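Local coordinates for beta-lactamase-related domain-containing protein (PDB 5TGF) that is of unknown function but belongs to the serine beta-lactamase-related family, binds calcium, and is probably a hydrolase, at residues Y8-I17 against V328-V337; Y25-V33 against E42-G50. All coordinates share one frame; numbering follows the deposited sequence.

Interaction 1: residues Y8-I17 against V328-V337; sequences YDFTPLDSII and VLSETVTKIV
Tyr8 brings the edge of its ring to the backbone carbonyls of Ile336 and Val337, CE1 lying 3.6 Å from Val337 O, near the ring plane. One residue on, the backbone supplies the polar link: a water oxygen accepts from Asp9 N and donates to Ile336 O, lying 2.8 Å from that oxygen. The Asp9 side chain turns instead to its own segment, where OD1 accepts from Thr11 N, an Asx turn leading into helix 11-22, and also from Thr11 OG1. Phe10, the N-cap residue, offers a flat face to a branched side chain: Ile336 CG2 stands over the ring centre in a CH-pi contact, 3.8 Å from the centroid. Helices 11-17 and 328-337 then run nearly antiparallel, at 159° with axes 9.5 Å apart; these N- and C-terminal helices pack side by side against the central antiparallel sheet, as in the alpha/beta domain of serine beta-lactamases. Leu13 is the knob, seated among Leu329, Thr332, Val333 and Ile336. With CG anti to the backbone N (chi1 179°), its forked end spreads, CD1 reaching Leu329 CD2 at 3.7 Å and CD2 reaching Val333 CG2 at 4.0 Å. Ile16 meets Thr332 tip to tip, CD1 lying 3.5 Å from OG1; that hydroxyl suits an apolar neighbour because it donates to Val328 O (2.6 Å). Last, the Ile17 and Leu329 side chains cross at roughly a right angle.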
ATOM      1  N   TYR A   8     -28.274   2.437   7.957  1.00 42.98           N
ATOM      2  CA  TYR A   8     -27.249   3.101   8.738  1.00 33.98           C
ATOM      3  C   TYR A   8     -27.358   4.586   8.547  1.00 30.44           C
ATOM      4  O   TYR A   8     -27.877   5.026   7.520  1.00 31.53           O
ATOM      5  CB  TYR A   8     -25.887   2.629   8.238  1.00 34.04           C
ATOM      6  CG  TYR A   8     -25.752   1.126   8.259  1.00 28.74           C
ATOM      7  CD1 TYR A   8     -25.333   0.482   9.398  1.00 26.96           C
ATOM      8  CD2 TYR A   8     -26.082   0.355   7.147  1.00 31.40           C
ATOM      9  CE1 TYR A   8     -25.189  -0.893   9.435  1.00 28.47           C
ATOM     10  CE2 TYR A   8     -25.924  -1.025   7.174  1.00 32.63           C
ATOM     11  CZ  TYR A   8     -25.468  -1.627   8.333  1.00 29.07           C
ATOM     12  OH  TYR A   8     -25.338  -2.984   8.413  1.00 33.41           O
ATOM     13  N   ASP A   9     -26.858   5.369   9.498  1.00 25.90           N
ATOM     14  CA  ASP A   9     -26.797   6.817   9.304  1.00 25.74           C
ATOM     15  C   ASP A   9     -25.361   7.266   9.032  1.00 24.78           C
ATOM     16  O   ASP A   9     -24.558   7.305   9.948  1.00 21.24           O
ATOM     17  CB  ASP A   9     -27.373   7.551  10.524  1.00 28.89           C
ATOM     18  CG  ASP A   9     -27.387   9.069  10.364  1.00 32.60           C
ATOM     19  OD1 ASP A   9     -26.991   9.634   9.310  1.00 30.87           O
ATOM     20  OD2 ASP A   9     -27.779   9.721  11.353  1.00 35.63           O
ATOM     21  N   PHE A  10     -25.063   7.624   7.776  1.00 22.67           N
ATOM     22  CA  PHE A  10     -23.704   8.016   7.364  1.00 22.71           C
ATOM     23  C   PHE A  10     -23.406   9.524   7.464  1.00 21.39           C
ATOM     24  O   PHE A  10     -22.347   9.961   7.081  1.00 22.50           O
ATOM     25  CB  PHE A  10     -23.410   7.497   5.953  1.00 21.74           C
ATOM     26  CG  PHE A  10     -22.925   6.088   5.939  1.00 21.91           C
ATOM     27  CD1 PHE A  10     -21.570   5.813   6.110  1.00 19.46           C
ATOM     28  CD2 PHE A  10     -23.813   5.045   5.882  1.00 22.00           C
ATOM     29  CE1 PHE A  10     -21.119   4.512   6.211  1.00 20.49           C
ATOM     30  CE2 PHE A  10     -23.368   3.736   5.941  1.00 24.62           C
ATOM     31  CZ  PHE A  10     -22.006   3.470   6.138  1.00 21.93           C
ATOM     32  N   THR A  11     -24.298  10.298   8.075  1.00 21.40           N
ATOM     33  CA  THR A  11     -24.067  11.702   8.288  1.00 22.44           C
ATOM     34  C   THR A  11     -22.725  12.058   8.947  1.00 21.63           C
ATOM     35  O   THR A  11     -22.087  13.015   8.526  1.00 20.92           O
ATOM     36  CB  THR A  11     -25.208  12.316   9.133  1.00 26.77           C
ATOM     37  OG1 THR A  11     -26.420  12.135   8.423  1.00 29.06           O
ATOM     38  CG2 THR A  11     -24.988  13.779   9.354  1.00 29.28           C
ATOM     39  N   PRO A  12     -22.322  11.342  10.014  1.00 23.28           N
ATOM     40  CA  PRO A  12     -21.067  11.752  10.639  1.00 22.57           C
ATOM     41  C   PRO A  12     -19.844  11.639   9.674  1.00 22.96           C
ATOM     42  O   PRO A  12     -18.931  12.472   9.725  1.00 24.13           O
ATOM     43  CB  PRO A  12     -20.942  10.807  11.830  1.00 24.78           C
ATOM     44  CG  PRO A  12     -22.335  10.341  12.095  1.00 25.87           C
ATOM     45  CD  PRO A  12     -22.954  10.226  10.745  1.00 25.01           C
ATOM     46  N   LEU A  13     -19.841  10.633   8.801  1.00 19.01           N
ATOM     47  CA  LEU A  13     -18.755  10.484   7.830  1.00 19.45           C
ATOM     48  C   LEU A  13     -18.822  11.609   6.796  1.00 19.72           C
ATOM     49  O   LEU A  13     -17.825  12.262   6.498  1.00 15.42           O
ATOM     50  CB  LEU A  13     -18.846   9.122   7.148  1.00 19.46           C
ATOM     51  CG  LEU A  13     -17.801   8.799   6.090  1.00 20.18           C
ATOM     52  CD1 LEU A  13     -16.429   8.776   6.748  1.00 24.47           C
ATOM     53  CD2 LEU A  13     -18.096   7.462   5.413  1.00 20.34           C
ATOM     54  N   ASP A  14     -20.024  11.845   6.257  1.00 22.02           N
ATOM     55  CA  ASP A  14     -20.223  12.895   5.249  1.00 22.44           C
ATOM     56  C   ASP A  14     -19.837  14.267   5.827  1.00 22.40           C
ATOM     57  O   ASP A  14     -19.254  15.110   5.134  1.00 21.13           O
ATOM     58  CB  ASP A  14     -21.679  12.859   4.770  1.00 22.98           C
ATOM     59  CG  ASP A  14     -21.969  13.853   3.634  1.00 27.58           C
ATOM     60  OD1 ASP A  14     -21.164  13.976   2.677  1.00 28.02           O
ATOM     61  OD2 ASP A  14     -23.074  14.442   3.663  1.00 27.66           O
ATOM     62  N   SER A  15     -20.082  14.480   7.120  1.00 23.91           N
ATOM     63  CA  SER A  15     -19.790  15.784   7.715  1.00 24.22           C
ATOM     64  C   SER A  15     -18.298  15.985   7.769  1.00 21.44           C
ATOM     65  O   SER A  15     -17.804  17.080   7.523  1.00 19.79           O
ATOM     66  CB  SER A  15     -20.368  15.929   9.131  1.00 30.27           C
ATOM     67  OG  SER A  15     -21.770  16.085   9.092  1.00 43.80           O
ATOM     68  N   ILE A  16     -17.576  14.928   8.110  1.00 21.19           N
ATOM     69  CA  ILE A  16     -16.120  15.049   8.241  1.00 21.78           C
ATOM     70  C   ILE A  16     -15.496  15.327   6.866  1.00 17.95           C
ATOM     71  O   ILE A  16     -14.668  16.209   6.727  1.00 19.38           O
ATOM     72  CB  ILE A  16     -15.502  13.789   8.868  1.00 25.21           C
ATOM     73  CG1 ILE A  16     -15.939  13.673  10.337  1.00 27.01           C
ATOM     74  CG2 ILE A  16     -13.975  13.828   8.755  1.00 28.82           C
ATOM     75  CD1 ILE A  16     -15.618  12.319  10.980  1.00 29.00           C
ATOM     76  N   ILE A  17     -15.913  14.587   5.856  1.00 17.19           N
ATOM     77  CA  ILE A  17     -15.343  14.785   4.521  1.00 18.81           C
ATOM     78  C   ILE A  17     -15.722  16.178   3.956  1.00 19.31           C
ATOM     79  O   ILE A  17     -14.886  16.876   3.387  1.00 19.02           O
ATOM     80  CB  ILE A  17     -15.775  13.669   3.550  1.00 18.29           C
ATOM     81  CG1 ILE A  17     -15.279  12.315   4.060  1.00 19.49           C
ATOM     82  CG2 ILE A  17     -15.255  13.931   2.156  1.00 19.05           C
ATOM     83  CD1 ILE A  17     -15.811  11.112   3.315  1.00 19.20           C
ATOM     84  N   VAL A 328      -9.330   8.321  10.944  1.00 14.33           N
ATOM     85  CA  VAL A 328     -10.665   8.833  11.364  1.00 14.08           C
ATOM     86  C   VAL A 328     -11.782   8.258  10.472  1.00 15.95           C
ATOM     87  O   VAL A 328     -12.934   8.088  10.910  1.00 16.47           O
ATOM     88  CB  VAL A 328     -10.749  10.375  11.450  1.00 18.24           C
ATOM     89  CG1 VAL A 328     -10.803  10.998  10.073  1.00 15.52           C
ATOM     90  CG2 VAL A 328     -11.968  10.807  12.257  1.00 18.26           C
ATOM     91  N   LEU A 329     -11.441   7.900   9.231  1.00 15.43           N
ATOM     92  CA  LEU A 329     -12.428   7.388   8.302  1.00 15.65           C
ATOM     93  C   LEU A 329     -12.907   5.983   8.693  1.00 13.90           C
ATOM     94  O   LEU A 329     -14.106   5.698   8.758  1.00 14.01           O
ATOM     95  CB  LEU A 329     -11.845   7.348   6.886  1.00 14.31           C
ATOM     96  CG  LEU A 329     -11.594   8.713   6.272  1.00 14.30           C
ATOM     97  CD1 LEU A 329     -10.597   8.573   5.121  1.00 16.25           C
ATOM     98  CD2 LEU A 329     -12.903   9.341   5.810  1.00 15.31           C
ATOM     99  N   SER A 330     -11.965   5.094   8.951  1.00 15.30           N
ATOM    100  CA  SER A 330     -12.311   3.742   9.400  1.00 12.97           C
ATOM    101  C   SER A 330     -12.926   3.766  10.815  1.00 12.88           C
ATOM    102  O   SER A 330     -13.840   2.998  11.090  1.00 13.86           O
ATOM    103  CB  SER A 330     -11.093   2.825   9.352  1.00 13.67           C
ATOM    104  OG  SER A 330      -9.966   3.487   9.901  1.00 13.65           O
ATOM    105  N   GLU A 331     -12.464   4.667  11.669  1.00 12.45           N
ATOM    106  CA  GLU A 331     -13.024   4.780  13.029  1.00 15.15           C
ATOM    107  C   GLU A 331     -14.489   5.181  12.950  1.00 16.02           C
ATOM    108  O   GLU A 331     -15.348   4.611  13.643  1.00 17.32           O
ATOM    109  CB  GLU A 331     -12.273   5.873  13.824  1.00 17.10           C
ATOM    110  CG  GLU A 331     -12.758   6.089  15.253  1.00 20.49           C
ATOM    111  CD  GLU A 331     -12.054   7.243  15.963  1.00 28.27           C
ATOM    112  OE1 GLU A 331     -11.715   7.122  17.145  1.00 39.70           O
ATOM    113  OE2 GLU A 331     -11.814   8.282  15.340  1.00 36.17           O
ATOM    114  N   THR A 332     -14.784   6.161  12.091  1.00 16.85           N
ATOM    115  CA  THR A 332     -16.148   6.693  11.949  1.00 14.82           C
ATOM    116  C   THR A 332     -17.062   5.657  11.297  1.00 16.94           C
ATOM    117  O   THR A 332     -18.223   5.462  11.719  1.00 18.66           O
ATOM    118  CB  THR A 332     -16.140   8.016  11.183  1.00 15.11           C
ATOM    119  OG1 THR A 332     -15.239   8.956  11.794  1.00 14.13           O
ATOM    120  CG2 THR A 332     -17.545   8.658  11.128  1.00 16.88           C
ATOM    121  N   VAL A 333     -16.555   4.921  10.322  1.00 14.77           N
ATOM    122  CA  VAL A 333     -17.319   3.793   9.754  1.00 14.79           C
ATOM    123  C   VAL A 333     -17.604   2.707  10.791  1.00 18.56           C
ATOM    124  O   VAL A 333     -18.725   2.188  10.887  1.00 17.99           O
ATOM    125  CB  VAL A 333     -16.670   3.222   8.488  1.00 13.30           C
ATOM    126  CG1 VAL A 333     -17.298   1.925   8.036  1.00 13.91           C
ATOM    127  CG2 VAL A 333     -16.708   4.247   7.357  1.00 14.55           C
ATOM    128  N   THR A 334     -16.608   2.388  11.602  1.00 17.42           N
ATOM    129  CA  THR A 334     -16.795   1.381  12.646  1.00 18.57           C
ATOM    130  C   THR A 334     -17.923   1.778  13.596  1.00 16.62           C
ATOM    131  O   THR A 334     -18.797   0.979  13.861  1.00 18.84           O
ATOM    132  CB  THR A 334     -15.469   1.117  13.417  1.00 19.97           C
ATOM    133  OG1 THR A 334     -14.565   0.409  12.561  1.00 18.82           O
ATOM    134  CG2 THR A 334     -15.724   0.262  14.645  1.00 20.66           C
ATOM    135  N   LYS A 335     -17.959   3.035  13.980  1.00 17.08           N
ATOM    136  CA  LYS A 335     -19.059   3.556  14.813  1.00 21.54           C
ATOM    137  C   LYS A 335     -20.407   3.433  14.093  1.00 20.97           C
ATOM    138  O   LYS A 335     -21.383   2.932  14.664  1.00 20.38           O
ATOM    139  CB  LYS A 335     -18.777   4.994  15.174  1.00 23.00           C
ATOM    140  CG  LYS A 335     -19.611   5.580  16.302  1.00 29.73           C
ATOM    141  CD  LYS A 335     -19.165   7.020  16.561  1.00 35.39           C
ATOM    142  CE  LYS A 335     -19.560   7.538  17.939  1.00 39.85           C
ATOM    143  NZ  LYS A 335     -20.909   7.064  18.364  1.00 38.25           N
ATOM    144  N   ILE A 336     -20.435   3.828  12.815  1.00 19.73           N
ATOM    145  CA  ILE A 336     -21.676   3.882  12.061  1.00 17.47           C
ATOM    146  C   ILE A 336     -22.268   2.503  11.873  1.00 18.57           C
ATOM    147  O   ILE A 336     -23.486   2.319  12.065  1.00 23.97           O
ATOM    148  CB  ILE A 336     -21.503   4.615  10.704  1.00 17.69           C
ATOM    149  CG1 ILE A 336     -21.309   6.107  10.940  1.00 17.79           C
ATOM    150  CG2 ILE A 336     -22.690   4.360   9.785  1.00 19.15           C
ATOM    151  CD1 ILE A 336     -20.659   6.815   9.782  1.00 18.26           C
ATOM    152  N   VAL A 337     -21.464   1.534  11.469  1.00 19.55           N
ATOM    153  CA  VAL A 337     -22.015   0.245  11.077  1.00 20.59           C
ATOM    154  C   VAL A 337     -22.292  -0.651  12.273  1.00 24.95           C
ATOM    155  O   VAL A 337     -22.880  -1.704  12.109  1.00 27.22           O
ATOM    156  CB  VAL A 337     -21.188  -0.543  10.030  1.00 24.86           C
ATOM    157  CG1 VAL A 337     -20.941   0.286   8.775  1.00 26.33           C
ATOM    158  CG2 VAL A 337     -19.857  -1.023  10.588  1.00 24.29           C
TER
HETATM  159  O   HOH W   1     -25.734   3.961  11.793  1.00 25.02           O

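Interaction 2: residues Y25-V33 against E42-G50; sequences YYPGGAICV and EKAYGSFTG
Phe48 folds back over the glycine pair Gly28-Gly29. Its CB lies 3.4 Å from Gly29 O, and CG comes equally near Gly29 N. Beyond, the ring divides: CD1 and CE1 lie over Gly28 C, whereas CD2 and CE2 cover Gly29 CA, and CZ at the far end is 4.0 Å from Gly28 O. One ring face thus rests on the peptide between the glycines, with Gly29 CA making a CH-pi contact 3.9 Å from the centroid of the Phe48 ring; Gly28 suits its place because a side chain there would run into the ring. The two strands form an antiparallel beta hairpin at the edge of the central sheet, Gly29 with Tyr45 and Ile31 with Lys43 being hydrogen-bonded pairs. Tyr45 N gives Gly29 O a short bond of 2.7 Å, while Tyr45 O accepts from both Gly29 N and Phe48 N, which approach from opposite faces of its plane. The second of these closes a type II' turn from Tyr45 to Phe48, where Gly46 adopts a positive phi (56°) that glycine tolerates easily. On the sheet face of Ala30, small residues sit side by side, with Ala30 CB 4.2 Å from Ala44 CB. The polar ends of Lys43 and Tyr45, on the other face, both bond to Asp14 OD1, Lys43 by a salt bridge.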
ATOM      1  N   TYR A  25      -8.751  21.829   2.072  1.00 19.71           N
ATOM      2  CA  TYR A  25      -7.684  20.838   2.155  1.00 19.30           C
ATOM      3  C   TYR A  25      -7.577  20.001   0.872  1.00 15.68           C
ATOM      4  O   TYR A  25      -6.477  19.607   0.490  1.00 17.30           O
ATOM      5  CB  TYR A  25      -7.894  19.884   3.310  1.00 18.88           C
ATOM      6  CG  TYR A  25      -8.022  20.474   4.704  1.00 21.95           C
ATOM      7  CD1 TYR A  25      -7.391  21.638   5.067  1.00 28.24           C
ATOM      8  CD2 TYR A  25      -8.702  19.762   5.680  1.00 25.91           C
ATOM      9  CE1 TYR A  25      -7.468  22.107   6.378  1.00 29.45           C
ATOM     10  CE2 TYR A  25      -8.829  20.245   6.960  1.00 28.96           C
ATOM     11  CZ  TYR A  25      -8.173  21.395   7.308  1.00 27.91           C
ATOM     12  OH  TYR A  25      -8.316  21.830   8.600  1.00 40.03           O
ATOM     13  N   TYR A  26      -8.726  19.619   0.307  1.00 16.49           N
ATOM     14  CA  TYR A  26      -8.795  18.965  -1.003  1.00 16.59           C
ATOM     15  C   TYR A  26      -9.710  19.736  -1.986  1.00 19.40           C
ATOM     16  O   TYR A  26     -10.684  20.347  -1.538  1.00 20.00           O
ATOM     17  CB  TYR A  26      -9.391  17.561  -0.854  1.00 16.84           C
ATOM     18  CG  TYR A  26      -8.682  16.688   0.143  1.00 14.93           C
ATOM     19  CD1 TYR A  26      -7.457  16.124  -0.164  1.00 14.50           C
ATOM     20  CD2 TYR A  26      -9.268  16.363   1.357  1.00 15.73           C
ATOM     21  CE1 TYR A  26      -6.812  15.266   0.723  1.00 13.37           C
ATOM     22  CE2 TYR A  26      -8.631  15.527   2.260  1.00 15.31           C
ATOM     23  CZ  TYR A  26      -7.392  15.001   1.955  1.00 14.43           C
ATOM     24  OH  TYR A  26      -6.786  14.133   2.859  1.00 13.29           O
ATOM     25  N   PRO A  27      -9.436  19.657  -3.306  1.00 18.84           N
ATOM     26  CA  PRO A  27     -10.351  20.258  -4.289  1.00 21.25           C
ATOM     27  C   PRO A  27     -11.551  19.354  -4.586  1.00 23.14           C
ATOM     28  O   PRO A  27     -12.559  19.805  -5.119  1.00 25.51           O
ATOM     29  CB  PRO A  27      -9.466  20.420  -5.536  1.00 21.87           C
ATOM     30  CG  PRO A  27      -8.411  19.380  -5.407  1.00 19.59           C
ATOM     31  CD  PRO A  27      -8.207  19.149  -3.941  1.00 20.39           C
ATOM     32  N   GLY A  28     -11.438  18.083  -4.231  1.00 19.84           N
ATOM     33  CA  GLY A  28     -12.434  17.083  -4.541  1.00 18.37           C
ATOM     34  C   GLY A  28     -12.012  15.787  -3.873  1.00 18.08           C
ATOM     35  O   GLY A  28     -10.910  15.688  -3.343  1.00 17.39           O
ATOM     36  N   GLY A  29     -12.874  14.788  -3.931  1.00 17.20           N
ATOM     37  CA  GLY A  29     -12.592  13.485  -3.364  1.00 14.53           C
ATOM     38  C   GLY A  29     -13.723  12.534  -3.640  1.00 16.58           C
ATOM     39  O   GLY A  29     -14.799  12.955  -4.095  1.00 16.96           O
ATOM     40  N   ALA A  30     -13.539  11.266  -3.296  1.00 14.59           N
ATOM     41  CA  ALA A  30     -14.636  10.317  -3.413  1.00 16.26           C
ATOM     42  C   ALA A  30     -14.429   9.184  -2.429  1.00 16.61           C
ATOM     43  O   ALA A  30     -13.287   8.801  -2.137  1.00 15.50           O
ATOM     44  CB  ALA A  30     -14.748   9.753  -4.832  1.00 14.68           C
ATOM     45  N   ILE A  31     -15.537   8.608  -1.976  1.00 16.50           N
ATOM     46  CA  ILE A  31     -15.486   7.478  -1.069  1.00 17.29           C
ATOM     47  C   ILE A  31     -16.483   6.391  -1.459  1.00 19.73           C
ATOM     48  O   ILE A  31     -17.550   6.677  -2.055  1.00 19.12           O
ATOM     49  CB  ILE A  31     -15.713   7.947   0.361  1.00 17.40           C
ATOM     50  CG1 ILE A  31     -15.421   6.812   1.323  1.00 18.13           C
ATOM     51  CG2 ILE A  31     -17.114   8.489   0.549  1.00 20.68           C
ATOM     52  CD1 ILE A  31     -15.072   7.292   2.698  1.00 17.89           C
ATOM     53  N   CYS A  32     -16.109   5.152  -1.161  1.00 17.29           N
ATOM     54  CA  CYS A  32     -17.018   3.990  -1.243  1.00 17.53           C
ATOM     55  C   CYS A  32     -16.791   3.081  -0.038  1.00 18.17           C
ATOM     56  O   CYS A  32     -15.633   2.778   0.287  1.00 17.15           O
ATOM     57  CB  CYS A  32     -16.797   3.236  -2.550  1.00 17.73           C
ATOM     58  SG  CYS A  32     -17.931   1.827  -2.803  1.00 22.31           S
ATOM     59  N   VAL A  33     -17.878   2.719   0.654  1.00 17.11           N
ATOM     60  CA  VAL A  33     -17.849   1.816   1.821  1.00 17.35           C
ATOM     61  C   VAL A  33     -18.768   0.627   1.541  1.00 18.09           C
ATOM     62  O   VAL A  33     -19.950   0.818   1.198  1.00 20.71           O
ATOM     63  CB  VAL A  33     -18.314   2.518   3.123  1.00 17.76           C
ATOM     64  CG1 VAL A  33     -18.291   1.547   4.295  1.00 20.72           C
ATOM     65  CG2 VAL A  33     -17.490   3.774   3.396  1.00 18.09           C
ATOM     66  N   GLU A  42     -21.539   5.775  -0.883  1.00 21.67           N
ATOM     67  CA  GLU A  42     -20.704   6.091  -2.043  1.00 23.41           C
ATOM     68  C   GLU A  42     -21.046   7.494  -2.488  1.00 22.18           C
ATOM     69  O   GLU A  42     -22.212   7.800  -2.725  1.00 22.88           O
ATOM     70  CB  GLU A  42     -20.961   5.093  -3.176  1.00 28.67           C
ATOM     71  CG  GLU A  42     -19.911   5.071  -4.272  1.00 35.88           C
ATOM     72  CD  GLU A  42     -20.113   3.918  -5.251  1.00 46.12           C
ATOM     73  OE1 GLU A  42     -21.263   3.679  -5.687  1.00 48.41           O
ATOM     74  OE2 GLU A  42     -19.123   3.221  -5.564  1.00 58.50           O
ATOM     75  N   LYS A  43     -20.044   8.371  -2.557  1.00 18.76           N
ATOM     76  CA  LYS A  43     -20.286   9.789  -2.781  1.00 19.60           C
ATOM     77  C   LYS A  43     -19.035  10.444  -3.314  1.00 20.87           C
ATOM     78  O   LYS A  43     -17.909  10.116  -2.881  1.00 17.89           O
ATOM     79  CB  LYS A  43     -20.670  10.488  -1.488  1.00 21.89           C
ATOM     80  CG  LYS A  43     -21.099  11.932  -1.693  1.00 24.90           C
ATOM     81  CD  LYS A  43     -21.715  12.541  -0.452  1.00 27.77           C
ATOM     82  CE  LYS A  43     -22.088  13.984  -0.714  1.00 29.32           C
ATOM     83  NZ  LYS A  43     -22.546  14.665   0.534  1.00 31.41           N
ATOM     84  N   ALA A  44     -19.224  11.353  -4.262  1.00 19.59           N
ATOM     85  CA  ALA A  44     -18.116  12.140  -4.781  1.00 21.16           C
ATOM     86  C   ALA A  44     -18.291  13.589  -4.356  1.00 21.34           C
ATOM     87  O   ALA A  44     -19.406  14.056  -4.159  1.00 25.07           O
ATOM     88  CB  ALA A  44     -18.037  11.996  -6.291  1.00 21.72           C
ATOM     89  N   TYR A  45     -17.179  14.277  -4.141  1.00 20.96           N
ATOM     90  CA  TYR A  45     -17.154  15.660  -3.636  1.00 19.35           C
ATOM     91  C   TYR A  45     -16.345  16.533  -4.582  1.00 18.69           C
ATOM     92  O   TYR A  45     -15.421  16.074  -5.266  1.00 16.49           O
ATOM     93  CB  TYR A  45     -16.495  15.711  -2.255  1.00 21.91           C
ATOM     94  CG  TYR A  45     -17.207  14.931  -1.174  1.00 22.07           C
ATOM     95  CD1 TYR A  45     -17.095  13.546  -1.102  1.00 21.48           C
ATOM     96  CD2 TYR A  45     -18.003  15.571  -0.220  1.00 21.02           C
ATOM     97  CE1 TYR A  45     -17.730  12.819  -0.111  1.00 19.79           C
ATOM     98  CE2 TYR A  45     -18.664  14.839   0.763  1.00 21.41           C
ATOM     99  CZ  TYR A  45     -18.532  13.462   0.810  1.00 21.31           C
ATOM    100  OH  TYR A  45     -19.167  12.684   1.786  1.00 25.77           O
ATOM    101  N   GLY A  46     -16.690  17.814  -4.628  1.00 19.21           N
ATOM    102  CA  GLY A  46     -16.001  18.762  -5.489  1.00 21.23           C
ATOM    103  C   GLY A  46     -16.030  18.315  -6.930  1.00 21.44           C
ATOM    104  O   GLY A  46     -17.074  17.928  -7.432  1.00 25.00           O
ATOM    105  N   SER A  47     -14.869  18.325  -7.569  1.00 23.97           N
ATOM    106  CA  SER A  47     -14.722  18.029  -8.987  1.00 26.85           C
ATOM    107  C   SER A  47     -14.787  16.540  -9.326  1.00 24.61           C
ATOM    108  O   SER A  47     -14.914  16.190 -10.487  1.00 27.05           O
ATOM    109  CB  SER A  47     -13.370  18.601  -9.497  1.00 29.96           C
ATOM    110  OG  SER A  47     -12.332  18.380  -8.533  1.00 32.32           O
ATOM    111  N   PHE A  48     -14.705  15.663  -8.329  1.00 21.69           N
ATOM    112  CA  PHE A  48     -14.422  14.244  -8.569  1.00 18.85           C
ATOM    113  C   PHE A  48     -15.636  13.446  -9.036  1.00 16.27           C
ATOM    114  O   PHE A  48     -16.763  13.775  -8.707  1.00 17.23           O
ATOM    115  CB  PHE A  48     -13.910  13.586  -7.269  1.00 18.69           C
ATOM    116  CG  PHE A  48     -12.438  13.692  -7.068  1.00 19.08           C
ATOM    117  CD1 PHE A  48     -11.757  14.868  -7.343  1.00 20.43           C
ATOM    118  CD2 PHE A  48     -11.720  12.586  -6.646  1.00 19.25           C
ATOM    119  CE1 PHE A  48     -10.390  14.965  -7.137  1.00 21.35           C
ATOM    120  CE2 PHE A  48     -10.363  12.669  -6.452  1.00 19.70           C
ATOM    121  CZ  PHE A  48      -9.693  13.861  -6.701  1.00 19.07           C
ATOM    122  N   THR A  49     -15.363  12.371  -9.745  1.00 16.38           N
ATOM    123  CA  THR A  49     -16.269  11.247  -9.942  1.00 17.68           C
ATOM    124  C   THR A  49     -15.581   9.961  -9.520  1.00 16.97           C
ATOM    125  O   THR A  49     -14.384   9.956  -9.232  1.00 14.71           O
ATOM    126  CB  THR A  49     -16.625  11.100 -11.441  1.00 20.45           C
ATOM    127  OG1 THR A  49     -15.482  10.626 -12.174  1.00 18.43           O
ATOM    128  CG2 THR A  49     -17.115  12.409 -12.021  1.00 19.52           C
ATOM    129  N   GLY A  50     -16.295   8.831  -9.626  1.00 17.56           N
ATOM    130  CA  GLY A  50     -15.706   7.508  -9.370  1.00 16.98           C
ATOM    131  C   GLY A  50     -14.542   7.155 -10.308  1.00 17.48           C
ATOM    132  O   GLY A  50     -13.826   6.153 -10.117  1.00 16.53           O
TER

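Overall arrangement
From the N terminus the chain passes through helix 11-22 and enters the hairpin of strands 28-35 and 38-46, where interaction 2 closes a short loop of eight residues. Interaction 1 closes a far wider one, bringing the last helix back to the first across 310 intervening residues, so the hairpin lies wholly within its span. The two do not cross, yet they touch, their centres about 15 Å apart. Interaction 1 joins the terminal helices and interaction 2 pairs the two strands at one edge of the central sheet; the polar contacts of Asp14, with Ile17 packing on Tyr45 and Val333 on Val33, hold the helix pair against the hairpin.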